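Local structure of 2-hydroxyhepta-2,4-diene-1,7-dioate isomerase (Mycobacterium abscessus, 3RR6) at residues 57-61 with 99-103; 116-120 with 197-201; 142-148 with 173-179; 182-188 with 250-254. The protein is of unproven function but probably binds a metal ion and may act as an isomerase or acetylpyruvate hydrolase. All blocks are in the same frame, centred on the assembly; numbering follows the deposited sequence. Where two conformers were deposited one is given.

Overall arrangement
Contacts 1 and 3 are close neighbours, their centres about 10 Å apart: strand 99-100 runs parallel to strand 172-179, with Ile100 and Leu174 probably hydrogen-bonded. Contact 1 comes first in the chain and joins the end of the N-terminal family region to the FAA hydrolase region, which holds the other three. Contact 2, about 15 Å from contact 3, bridges strand 115-125 to strand 196-202 of the five-stranded sheet. Both segments of contact 3 fall between those of contact 2, whose segments alternate with those of contact 4. About 11 Å from contact 3, contact 4 ties the loop before strand 188-193 to that between 245-250 and 254-261; its Glu188 salt-bridges Arg200, and its Ile253 O accepts from Trp177 NE1.

Contact 1 (57-61 with 99-103); sequences RLLAP and IIGPG
Ala60 puts its methyl against Ile99, CB lying 3.5 Å from CG2, the branch that stands anti to the backbone N of Ile99 (CG1 sits beside that N, chi1 -64°). Two residues on from Ile99, the backbones come together at Gly101, whose CA lies 3.4 Å from Ala60 N. Having no side chain, Gly101 lets its CA lie directly against the peptide joining Leu59 and Ala60. Next along, the Pro102 ring leans on the same backbone, its CD 3.6 Å from Leu59 O, while its CG reaches CB of Leu58 at 4.3 Å. Here the chain leaving strand 57-58, which pairs with strand 6-12 of the N-terminal region, crosses the end of strand 99-100 of the FAA hydrolase region. Water does the polar work between them. One water donates to both Leu58 O and Pro102 O, at 2.7 Å each; a second bridges the same two carbonyls, more loosely at Pro102. Leu58 turns its side chain onto Pro176 and Trp177, and Ala60 O accepts from the guanidinium of Arg9.

Contact 2 (116-120 with 197-201); sequences HHEGE and VRQRS. With EDO (1,2-ethanediol), chain J; EDO (1,2-ethanediol), chain Q.
Gly119 N donates to Gln199 OE1 at 3.0 Å in a nearly straight bond (172° at the hydrogen), arriving in the amide's carbonyl plane on a lone pair. The same oxygen also draws His117 ND1, from the edge of the imidazole, but that bond is weak at 3.4 Å; Thr191 OG1 is a further partner of OE1. Several groups therefore gather on one buried oxygen, while NE2 of Gln199 bonds to Thr233 OG1, so both ends of the amide are held and its rotation is fixed. On the other nitrogen of the ring, Arg198 NH1 donates to His117 NE2 at 3.0 Å. This bond too is weak and markedly bent, with the guanidinium and ring planes 41° apart; NH1 has a stronger partner in Pro239 O.

His117 CG sits between its backbone N and carbonyl carbon (chi1 56°), which swings the ring out to strand 196-202. There CE1 packs 3.6 Å from Arg198 CB, and the arginine, bent at chi2, curls round the NE2 side of the ring. Arg198 and Gln199 both face Thr191 in a classic beta bulge, which helps explain how two consecutive side chains reach one histidine. Farther out, Arg200 NH1 and NH2 donate to O2 and O1 of one ethanediol, probably from the crystallisation liquor, while a second one bonds weakly to Arg200 O. The contact joins strand 115-125, paired with strand 141-152, to the edge strand 196-202, with strand 188-193 lying alongside His117 through Thr191 and Val193.

Contact 3 (142-148 with 173-179); sequences LGYTIGN and PLGPWIV
Thr145 reaches across to strand 172-179 with its hydroxyl: OG1 donates to Trp177 O at 2.7 Å, approaching from above the carbonyl plane. Strands 142-148 and 173-179 form an antiparallel pair within the FAA hydrolase region, and the pairing is broken by a beta bulge. Tyr144 and Val179 make one hydrogen-bonded pair, Ile146 and Gly175 the next, and the register shifts by two between them where the chain turns a corner at Pro176, which follows a cis peptide bond. Thr145 sits at this break. With OG1 anti to the backbone N (chi1 -166°), the hydroxyl bonds a carbonyl beside the corner, and CG2, left between the backbone N and the carbonyl carbon, meets Leu174 CD1 at 3.7 Å, the two side chains crossing at about a right angle. Ile146 carries CG1 beside its own N, which sends CD1 to the Pro176 ring, 4.0 Å from its CD. Ile178 brings CG2 within 3.7 Å of Gly143 C; Gly143, without a side chain, lets Val179 O and this same methyl come close. At the far end Asn148 packs CB against Pro173 CG, while its OD1 accepts from Glu118 N. Beyond the corner, Trp177 turns away, with CG of Pro176 lying 3.6 Å above the centre of its indole.

Contact 4 (182-188 with 250-254); sequences LDPADLE and IEGIG
The carboxylate of Glu251 meets segment 182-188 through one oxygen: OE1 takes the N-H of Glu188 at 2.9 Å, using the anti lone pair, the one away from OE2. A salt bridge from Arg202 NH2 also reaches OE1, so a backbone N-H and a guanidinium share this oxygen and would help to stabilise its negative charge. In return, Glu251 N donates to Glu188 O at 2.9 Å, in the carbonyl plane. This two-bond exchange ties the start of strand 188-193 to a type II beta turn, Ile250 to Ile253, that joins the antiparallel strands 245-250 and 254-261 as a hairpin. In that turn Ile250 O accepts from both Ile253 N and Gly254 N, and Ile253 and Gly254 form a classic beta bulge against Ile250.

Glu251 reaches Glu188 with a fully extended chain, CG anti to the backbone N (chi1 -179°) and chi2 at 180°, which runs the side chain alongside the other backbone. The Glu188 side chain leads away instead, to a salt bridge with Arg200. Beside the polar pair, Leu187 drapes both methyls over Glu251 O, CD2 at 3.5 Å, and CD1 touches Ile250 CG2. Gly252, at positive phi in the third position of the turn, faces Leu182 with bare backbone. At the other end of the loop Asp183 OD1 closes an Asx turn by accepting from Ala185 N, met from above the carboxylate plane. Leu182 crosses Ile253 at about a right angle, and its CD2 presses to 3.5 Å from CG1, closer than carbons usually pack.

Contact 1 (57-61 with 99-103)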
loop_
_atom_site.group_PDB
_atom_site.type_symbol
_atom_site.label_atom_id
_atom_site.label_comp_id
_atom_site.label_asym_id
_atom_site.label_seq_id
_atom_site.Cartn_x
_atom_site.Cartn_y
_atom_site.Cartn_z
ATOM N N ARG A 57 -18.024 -7.460 -0.974
ATOM C CA ARG A 57 -17.188 -6.685 -0.066
ATOM C C ARG A 57 -15.723 -6.819 -0.467
ATOM O O ARG A 57 -15.192 -7.923 -0.489
ATOM C CB ARG A 57 -17.376 -7.178 1.370
ATOM C CG ARG A 57 -16.822 -6.231 2.418
ATOM C CD ARG A 57 -17.178 -6.678 3.829
ATOM N NE ARG A 57 -16.263 -7.698 4.338
ATOM C CZ ARG A 57 -16.586 -8.976 4.513
ATOM N NH1 ARG A 57 -17.810 -9.405 4.227
ATOM N NH2 ARG A 57 -15.686 -9.827 4.984
ATOM N N LEU A 58 -15.093 -5.690 -0.777
ATOM C CA LEU A 58 -13.671 -5.654 -1.104
ATOM C C LEU A 58 -12.835 -5.972 0.133
ATOM O O LEU A 58 -13.086 -5.447 1.227
ATOM C CB LEU A 58 -13.256 -4.279 -1.647
ATOM C CG LEU A 58 -13.746 -3.910 -3.045
ATOM C CD1 LEU A 58 -13.535 -2.423 -3.323
ATOM C CD2 LEU A 58 -13.038 -4.771 -4.083
ATOM N N LEU A 59 -11.849 -6.838 -0.061
ATOM C CA LEU A 59 -10.872 -7.216 0.959
ATOM C C LEU A 59 -9.519 -6.629 0.581
ATOM O O LEU A 59 -9.401 -5.953 -0.438
ATOM C CB LEU A 59 -10.765 -8.738 1.017
ATOM C CG LEU A 59 -12.073 -9.507 1.192
ATOM C CD1 LEU A 59 -11.823 -10.996 1.119
ATOM C CD2 LEU A 59 -12.729 -9.117 2.514
ATOM N N ALA A 60 -8.480 -6.881 1.376
ATOM C CA ALA A 60 -7.131 -6.536 0.927
ATOM C C ALA A 60 -6.900 -7.253 -0.402
ATOM O O ALA A 60 -7.306 -8.403 -0.551
ATOM C CB ALA A 60 -6.078 -6.953 1.940
ATOM N N PRO A 61 -6.273 -6.575 -1.376
ATOM C CA PRO A 61 -6.309 -7.105 -2.752
ATOM C C PRO A 61 -5.351 -8.245 -3.090
ATOM O O PRO A 61 -5.401 -8.766 -4.209
ATOM C CB PRO A 61 -5.973 -5.875 -3.598
ATOM C CG PRO A 61 -5.183 -5.002 -2.693
ATOM C CD PRO A 61 -5.823 -5.172 -1.349
ATOM N N ILE A 99 -1.998 -6.489 7.769
ATOM C CA ILE A 99 -2.792 -6.070 6.623
ATOM C C ILE A 99 -4.287 -6.154 6.943
ATOM O O ILE A 99 -4.754 -7.128 7.554
ATOM C CB ILE A 99 -2.461 -6.912 5.369
ATOM C CG1 ILE A 99 -1.014 -6.677 4.944
ATOM C CG2 ILE A 99 -3.404 -6.554 4.213
ATOM C CD1 ILE A 99 -0.482 -7.636 3.885
ATOM N N ILE A 100 -5.008 -5.096 6.569
ATOM C CA ILE A 100 -6.476 -5.098 6.510
ATOM C C ILE A 100 -6.908 -4.437 5.202
ATOM O O ILE A 100 -6.172 -3.635 4.630
ATOM C CB ILE A 100 -7.152 -4.380 7.711
ATOM C CG1 ILE A 100 -6.630 -2.951 7.884
ATOM C CG2 ILE A 100 -6.963 -5.191 9.001
ATOM C CD1 ILE A 100 -7.481 -2.098 8.873
ATOM N N GLY A 101 -8.101 -4.788 4.733
ATOM C CA GLY A 101 -8.658 -4.192 3.527
ATOM C C GLY A 101 -9.474 -2.940 3.795
ATOM O O GLY A 101 -9.590 -2.494 4.940
ATOM N N PRO A 102 -10.067 -2.369 2.731
ATOM C CA PRO A 102 -10.931 -1.196 2.852
ATOM C C PRO A 102 -12.066 -1.386 3.842
ATOM O O PRO A 102 -12.679 -2.454 3.904
ATOM C CB PRO A 102 -11.508 -1.030 1.448
ATOM C CG PRO A 102 -10.571 -1.718 0.561
ATOM C CD PRO A 102 -9.968 -2.842 1.340
ATOM N N GLY A 103 -12.342 -0.350 4.623
ATOM C CA GLY A 103 -13.526 -0.332 5.465
ATOM C C GLY A 103 -13.414 -0.980 6.827
ATOM O O GLY A 103 -14.232 -0.692 7.709
HETATM O O HOH W 1 -12.115 -5.115 3.671
HETATM O O HOH W 2 -14.787 -3.466 1.875
#

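Contact 2 (116-120 with 197-201)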
loop_
_atom_site.group_PDB
_atom_site.type_symbol
_atom_site.label_atom_id
_atom_site.label_comp_id
_atom_site.label_asym_id
_atom_site.label_seq_id
_atom_site.Cartn_x
_atom_site.Cartn_y
_atom_site.Cartn_z
ATOM N N HIS A 116 -0.054 7.480 14.170
ATOM C CA HIS A 116 -0.100 8.366 13.005
ATOM C C HIS A 116 -0.433 7.640 11.714
ATOM O O HIS A 116 -0.099 6.461 11.556
ATOM C CB HIS A 116 1.249 9.060 12.829
ATOM C CG HIS A 116 1.527 10.109 13.853
ATOM N ND1 HIS A 116 2.513 11.057 13.690
ATOM C CD2 HIS A 116 0.945 10.374 15.048
ATOM C CE1 HIS A 116 2.531 11.854 14.745
ATOM N NE2 HIS A 116 1.589 11.464 15.583
ATOM N N HIS A 117 -1.082 8.359 10.800
ATOM C CA HIS A 117 -1.300 7.905 9.428
ATOM C C HIS A 117 -0.100 8.225 8.546
ATOM O O HIS A 117 0.552 9.258 8.718
ATOM C CB HIS A 117 -2.546 8.581 8.810
ATOM C CG HIS A 117 -2.509 10.086 8.826
ATOM N ND1 HIS A 117 -1.745 10.831 7.950
ATOM C CD2 HIS A 117 -3.149 10.982 9.615
ATOM C CE1 HIS A 117 -1.913 12.118 8.207
ATOM N NE2 HIS A 117 -2.762 12.238 9.211
ATOM N N GLU A 118 0.128 7.374 7.550
ATOM C CA GLU A 118 1.180 7.581 6.546
ATOM C C GLU A 118 0.692 7.024 5.211
ATOM O O GLU A 118 0.820 5.830 4.933
ATOM C CB GLU A 118 2.499 6.913 6.980
ATOM C CG GLU A 118 3.049 7.484 8.297
ATOM C CD GLU A 118 4.406 6.970 8.718
ATOM O OE1 GLU A 118 5.040 6.218 7.968
ATOM O OE2 GLU A 118 4.827 7.327 9.850
ATOM N N GLY A 119 0.095 7.883 4.387
ATOM C CA GLY A 119 -0.443 7.427 3.104
ATOM C C GLY A 119 0.673 7.144 2.124
ATOM O O GLY A 119 1.603 7.935 2.016
ATOM N N GLU A 120 0.587 6.018 1.406
ATOM C CA GLU A 120 1.675 5.582 0.511
ATOM C C GLU A 120 1.178 4.886 -0.749
ATOM O O GLU A 120 0.165 4.197 -0.740
ATOM C CB GLU A 120 2.637 4.631 1.244
ATOM C CG GLU A 120 2.955 5.081 2.665
ATOM C CD GLU A 120 4.300 4.690 3.202
ATOM O OE1 GLU A 120 5.054 3.954 2.540
ATOM O OE2 GLU A 120 4.633 5.192 4.298
ATOM N N VAL A 197 -7.786 17.627 4.589
ATOM C CA VAL A 197 -6.575 17.159 3.895
ATOM C C VAL A 197 -5.336 17.374 4.768
ATOM O O VAL A 197 -4.985 18.521 5.105
ATOM C CB VAL A 197 -6.393 17.836 2.519
ATOM C CG1 VAL A 197 -5.095 17.354 1.852
ATOM C CG2 VAL A 197 -7.606 17.562 1.605
ATOM N N ARG A 198 -4.692 16.260 5.115
ATOM C CA ARG A 198 -3.501 16.241 5.970
ATOM C C ARG A 198 -2.225 16.130 5.149
ATOM O O ARG A 198 -1.216 16.743 5.485
ATOM C CB ARG A 198 -3.554 15.046 6.927
ATOM C CG ARG A 198 -4.632 15.121 7.985
ATOM C CD ARG A 198 -4.196 15.950 9.177
ATOM N NE ARG A 198 -5.162 15.836 10.258
ATOM C CZ ARG A 198 -5.103 14.912 11.215
ATOM N NH1 ARG A 198 -4.102 14.024 11.253
ATOM N NH2 ARG A 198 -6.046 14.890 12.139
ATOM N N GLN A 199 -2.257 15.294 4.107
ATOM C CA GLN A 199 -1.107 15.109 3.221
ATOM C C GLN A 199 -1.561 15.300 1.790
ATOM O O GLN A 199 -2.648 14.866 1.431
ATOM C CB GLN A 199 -0.539 13.685 3.336
ATOM C CG GLN A 199 -0.149 13.260 4.748
ATOM C CD GLN A 199 0.464 11.872 4.785
ATOM O OE1 GLN A 199 -0.245 10.853 4.901
ATOM N NE2 GLN A 199 1.790 11.818 4.701
ATOM N N ARG A 200 -0.721 15.921 0.973
ATOM C CA ARG A 200 -0.935 15.964 -0.482
ATOM C C ARG A 200 0.401 16.183 -1.181
ATOM O O ARG A 200 1.104 17.163 -0.911
ATOM C CB ARG A 200 -1.924 17.060 -0.903
ATOM C CG ARG A 200 -2.373 16.917 -2.364
ATOM C CD ARG A 200 -3.060 18.157 -2.920
ATOM N NE ARG A 200 -4.309 18.472 -2.243
ATOM C CZ ARG A 200 -5.536 18.194 -2.684
ATOM N NH1 ARG A 200 -5.747 17.533 -3.820
ATOM N NH2 ARG A 200 -6.575 18.570 -1.968
ATOM N N SER A 201 0.755 15.268 -2.071
ATOM C CA SER A 201 1.975 15.397 -2.844
ATOM C C SER A 201 1.794 14.673 -4.171
ATOM O O SER A 201 0.672 14.333 -4.541
ATOM C CB SER A 201 3.157 14.833 -2.065
ATOM O OG SER A 201 4.384 15.190 -2.698
HETATM C C1 EDO J . -9.618 18.212 -3.294
HETATM O O1 EDO J . -9.507 17.754 -1.942
HETATM C C2 EDO J . -9.523 17.020 -4.236
HETATM O O2 EDO J . -8.367 17.164 -5.068
HETATM C C1 EDO Q . 0.806 19.696 0.086
HETATM O O1 EDO Q . 2.041 19.565 -0.659
HETATM C C2 EDO Q . 0.887 20.363 1.459
HETATM O O2 EDO Q . 0.328 19.524 2.485
#

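Contact 3 (142-148 with 173-179)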
loop_
_atom_site.group_PDB
_atom_site.type_symbol
_atom_site.label_atom_id
_atom_site.label_comp_id
_atom_site.label_asym_id
_atom_site.label_seq_id
_atom_site.Cartn_x
_atom_site.Cartn_y
_atom_site.Cartn_z
ATOM N N LEU A 142 3.421 -6.610 -10.594
ATOM C CA LEU A 142 2.030 -6.859 -10.978
ATOM C C LEU A 142 1.284 -5.553 -11.238
ATOM O O LEU A 142 0.637 -5.377 -12.284
ATOM C CB LEU A 142 1.320 -7.665 -9.885
ATOM C CG LEU A 142 -0.170 -7.914 -10.090
ATOM C CD1 LEU A 142 -0.396 -8.746 -11.347
ATOM C CD2 LEU A 142 -0.785 -8.611 -8.870
ATOM N N GLY A 143 1.367 -4.643 -10.278
ATOM C CA GLY A 143 0.705 -3.357 -10.374
ATOM C C GLY A 143 0.812 -2.596 -9.071
ATOM O O GLY A 143 1.667 -2.903 -8.232
ATOM N N TYR A 144 -0.064 -1.610 -8.913
ATOM C CA TYR A 144 0.037 -0.644 -7.811
ATOM C C TYR A 144 -1.273 -0.562 -7.067
ATOM O O TYR A 144 -2.344 -0.667 -7.659
ATOM C CB TYR A 144 0.425 0.748 -8.330
ATOM C CG TYR A 144 1.732 0.707 -9.068
ATOM C CD1 TYR A 144 2.935 0.797 -8.387
ATOM C CD2 TYR A 144 1.769 0.475 -10.432
ATOM C CE1 TYR A 144 4.140 0.708 -9.047
ATOM C CE2 TYR A 144 2.982 0.373 -11.104
ATOM C CZ TYR A 144 4.153 0.482 -10.408
ATOM O OH TYR A 144 5.353 0.375 -11.074
ATOM N N THR A 145 -1.167 -0.391 -5.759
ATOM C CA THR A 145 -2.338 -0.158 -4.917
ATOM C C THR A 145 -1.999 0.937 -3.901
ATOM O O THR A 145 -0.986 1.637 -4.048
ATOM C CB THR A 145 -2.864 -1.489 -4.292
ATOM O OG1 THR A 145 -4.178 -1.286 -3.745
ATOM C CG2 THR A 145 -1.942 -2.054 -3.211
ATOM N N ILE A 146 -2.861 1.117 -2.906
ATOM C CA ILE A 146 -2.669 2.148 -1.888
ATOM C C ILE A 146 -2.406 1.460 -0.554
ATOM O O ILE A 146 -2.958 0.392 -0.279
ATOM C CB ILE A 146 -3.900 3.066 -1.764
ATOM C CG1 ILE A 146 -4.390 3.486 -3.144
ATOM C CG2 ILE A 146 -3.572 4.298 -0.886
ATOM C CD1 ILE A 146 -5.646 4.342 -3.125
ATOM N N GLY A 147 -1.541 2.059 0.255
ATOM C CA GLY A 147 -1.291 1.590 1.611
ATOM C C GLY A 147 -1.331 2.724 2.616
ATOM O O GLY A 147 -1.272 3.897 2.254
ATOM N N ASN A 148 -1.443 2.357 3.889
ATOM C CA ASN A 148 -1.353 3.302 5.004
ATOM C C ASN A 148 -0.392 2.688 6.021
ATOM O O ASN A 148 -0.718 1.682 6.653
ATOM C CB ASN A 148 -2.754 3.521 5.583
ATOM C CG ASN A 148 -2.855 4.695 6.548
ATOM O OD1 ASN A 148 -1.856 5.216 7.030
ATOM N ND2 ASN A 148 -4.097 5.097 6.858
ATOM N N PRO A 173 -3.480 -1.004 6.371
ATOM C CA PRO A 173 -4.514 -0.913 5.346
ATOM C C PRO A 173 -3.922 -1.000 3.944
ATOM O O PRO A 173 -2.899 -0.363 3.657
ATOM C CB PRO A 173 -5.131 0.469 5.592
ATOM C CG PRO A 173 -4.891 0.724 7.056
ATOM C CD PRO A 173 -3.588 0.072 7.374
ATOM N N LEU A 174 -4.582 -1.787 3.099
ATOM C CA LEU A 174 -4.149 -2.022 1.731
ATOM C C LEU A 174 -5.377 -2.148 0.830
ATOM O O LEU A 174 -6.312 -2.881 1.155
ATOM C CB LEU A 174 -3.323 -3.306 1.688
ATOM C CG LEU A 174 -2.463 -3.555 0.455
ATOM C CD1 LEU A 174 -1.285 -2.585 0.393
ATOM C CD2 LEU A 174 -1.969 -5.008 0.459
ATOM N N GLY A 175 -5.368 -1.459 -0.304
ATOM C CA GLY A 175 -6.497 -1.512 -1.229
ATOM C C GLY A 175 -6.706 -0.207 -1.963
ATOM O O GLY A 175 -5.869 0.683 -1.874
ATOM N N PRO A 176 -7.836 -0.068 -2.676
ATOM C CA PRO A 176 -8.970 -1.008 -2.774
ATOM C C PRO A 176 -8.779 -2.138 -3.789
ATOM O O PRO A 176 -9.516 -3.126 -3.765
ATOM C CB PRO A 176 -10.116 -0.103 -3.222
ATOM C CG PRO A 176 -9.445 0.938 -4.020
ATOM C CD PRO A 176 -8.153 1.218 -3.321
ATOM N N TRP A 177 -7.810 -1.965 -4.679
ATOM C CA TRP A 177 -7.527 -2.905 -5.757
ATOM C C TRP A 177 -6.173 -2.565 -6.340
ATOM O O TRP A 177 -5.613 -1.503 -6.050
ATOM C CB TRP A 177 -8.609 -2.858 -6.855
ATOM C CG TRP A 177 -9.047 -1.478 -7.234
ATOM C CD1 TRP A 177 -8.288 -0.491 -7.798
ATOM C CD2 TRP A 177 -10.358 -0.930 -7.072
ATOM N NE1 TRP A 177 -9.044 0.647 -7.975
ATOM C CE2 TRP A 177 -10.321 0.398 -7.550
ATOM C CE3 TRP A 177 -11.562 -1.431 -6.557
ATOM C CZ2 TRP A 177 -11.443 1.238 -7.526
ATOM C CZ3 TRP A 177 -12.692 -0.590 -6.550
ATOM C CH2 TRP A 177 -12.611 0.727 -7.026
ATOM N N ILE A 178 -5.668 -3.456 -7.186
ATOM C CA ILE A 178 -4.362 -3.310 -7.808
ATOM C C ILE A 178 -4.548 -2.942 -9.272
ATOM O O ILE A 178 -5.200 -3.677 -10.006
ATOM C CB ILE A 178 -3.581 -4.626 -7.696
ATOM C CG1 ILE A 178 -3.294 -4.944 -6.232
ATOM C CG2 ILE A 178 -2.267 -4.568 -8.489
ATOM C CD1 ILE A 178 -2.960 -6.407 -5.968
ATOM N N VAL A 179 -3.970 -1.819 -9.696
ATOM C CA VAL A 179 -4.080 -1.368 -11.094
ATOM C C VAL A 179 -2.842 -1.815 -11.848
ATOM O O VAL A 179 -1.724 -1.483 -11.458
ATOM C CB VAL A 179 -4.244 0.158 -11.183
ATOM C CG1 VAL A 179 -4.425 0.600 -12.639
ATOM C CG2 VAL A 179 -5.438 0.597 -10.341
#

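Contact 4 (182-188 with 250-254)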
loop_
_atom_site.group_PDB
_atom_site.type_symbol
_atom_site.label_atom_id
_atom_site.label_comp_id
_atom_site.label_asym_id
_atom_site.label_seq_id
_atom_site.Cartn_x
_atom_site.Cartn_y
_atom_site.Cartn_z
ATOM N N LEU A 182 -0.734 1.012 -14.914
ATOM C CA LEU A 182 -0.544 2.362 -14.382
ATOM C C LEU A 182 0.929 2.779 -14.370
ATOM O O LEU A 182 1.791 2.027 -13.932
ATOM C CB LEU A 182 -1.104 2.412 -12.959
ATOM C CG LEU A 182 -1.108 3.764 -12.251
ATOM C CD1 LEU A 182 -1.978 4.747 -13.008
ATOM C CD2 LEU A 182 -1.581 3.593 -10.797
ATOM N N ASP A 183 1.211 3.986 -14.850
ATOM C CA ASP A 183 2.540 4.578 -14.737
ATOM C C ASP A 183 2.625 5.337 -13.404
ATOM O O ASP A 183 1.878 6.294 -13.194
ATOM C CB ASP A 183 2.774 5.531 -15.908
ATOM C CG ASP A 183 4.180 6.097 -15.946
ATOM O OD1 ASP A 183 4.948 5.928 -14.981
ATOM O OD2 ASP A 183 4.526 6.725 -16.971
ATOM N N PRO A 184 3.526 4.913 -12.494
ATOM C CA PRO A 184 3.621 5.545 -11.168
ATOM C C PRO A 184 4.465 6.829 -11.133
ATOM O O PRO A 184 4.701 7.373 -10.058
ATOM C CB PRO A 184 4.308 4.457 -10.332
ATOM C CG PRO A 184 5.221 3.804 -11.319
ATOM C CD PRO A 184 4.456 3.774 -12.615
ATOM N N ALA A 185 4.902 7.317 -12.290
ATOM C CA ALA A 185 5.892 8.401 -12.338
ATOM C C ALA A 185 5.398 9.745 -11.784
ATOM O O ALA A 185 6.200 10.500 -11.233
ATOM C CB ALA A 185 6.407 8.581 -13.767
ATOM N N ASP A 186 4.109 10.050 -11.935
ATOM C CA ASP A 186 3.585 11.369 -11.534
ATOM C C ASP A 186 2.100 11.354 -11.167
ATOM O O ASP A 186 1.259 11.932 -11.861
ATOM C CB ASP A 186 3.842 12.399 -12.645
ATOM C CG ASP A 186 3.499 13.815 -12.225
ATOM O OD1 ASP A 186 3.537 14.110 -11.009
ATOM O OD2 ASP A 186 3.179 14.639 -13.119
ATOM N N LEU A 187 1.791 10.716 -10.046
ATOM C CA LEU A 187 0.418 10.592 -9.561
ATOM C C LEU A 187 0.217 11.405 -8.295
ATOM O O LEU A 187 1.072 11.385 -7.423
ATOM C CB LEU A 187 0.139 9.124 -9.223
ATOM C CG LEU A 187 0.314 8.106 -10.352
ATOM C CD1 LEU A 187 0.119 6.679 -9.829
ATOM C CD2 LEU A 187 -0.623 8.415 -11.513
ATOM N N GLU A 188 -0.922 12.089 -8.169
ATOM C CA GLU A 188 -1.263 12.734 -6.893
ATOM C C GLU A 188 -1.572 11.701 -5.825
ATOM O O GLU A 188 -2.250 10.696 -6.088
ATOM C CB GLU A 188 -2.463 13.685 -7.009
ATOM C CG GLU A 188 -2.663 14.503 -5.719
ATOM C CD GLU A 188 -3.940 15.326 -5.674
ATOM O OE1 GLU A 188 -3.861 16.519 -5.992
ATOM O OE2 GLU A 188 -4.999 14.785 -5.270
ATOM N N ILE A 250 -5.140 7.946 -4.343
ATOM C CA ILE A 250 -4.072 8.053 -5.334
ATOM C C ILE A 250 -4.674 8.128 -6.729
ATOM O O ILE A 250 -5.503 7.300 -7.116
ATOM C CB ILE A 250 -3.049 6.886 -5.237
ATOM C CG1 ILE A 250 -2.379 6.895 -3.863
ATOM C CG2 ILE A 250 -1.981 7.002 -6.347
ATOM C CD1 ILE A 250 -1.303 5.827 -3.660
ATOM N N GLU A 251 -4.254 9.153 -7.462
ATOM C CA GLU A 251 -4.640 9.365 -8.847
ATOM C C GLU A 251 -4.439 8.092 -9.666
ATOM O O GLU A 251 -3.370 7.470 -9.619
ATOM C CB GLU A 251 -3.789 10.510 -9.426
ATOM C CG GLU A 251 -4.100 10.868 -10.860
ATOM C CD GLU A 251 -3.234 11.995 -11.387
ATOM O OE1 GLU A 251 -2.384 12.525 -10.631
ATOM O OE2 GLU A 251 -3.414 12.363 -12.573
ATOM N N GLY A 252 -5.488 7.694 -10.386
ATOM C CA GLY A 252 -5.434 6.510 -11.243
ATOM C C GLY A 252 -5.702 5.194 -10.541
ATOM O O GLY A 252 -5.754 4.143 -11.196
ATOM N N ILE A 253 -5.872 5.234 -9.220
ATOM C CA ILE A 253 -6.182 4.030 -8.455
ATOM C C ILE A 253 -7.560 4.149 -7.804
ATOM O O ILE A 253 -8.478 3.403 -8.146
ATOM C CB ILE A 253 -5.095 3.720 -7.388
ATOM C CG1 ILE A 253 -3.715 3.585 -8.047
ATOM C CG2 ILE A 253 -5.461 2.431 -6.634
ATOM C CD1 ILE A 253 -2.567 3.297 -7.088
ATOM N N GLY A 254 -7.721 5.095 -6.885
ATOM C CA GLY A 254 -8.968 5.215 -6.130
ATOM C C GLY A 254 -8.707 5.689 -4.715
ATOM O O GLY A 254 -7.748 6.419 -4.475
#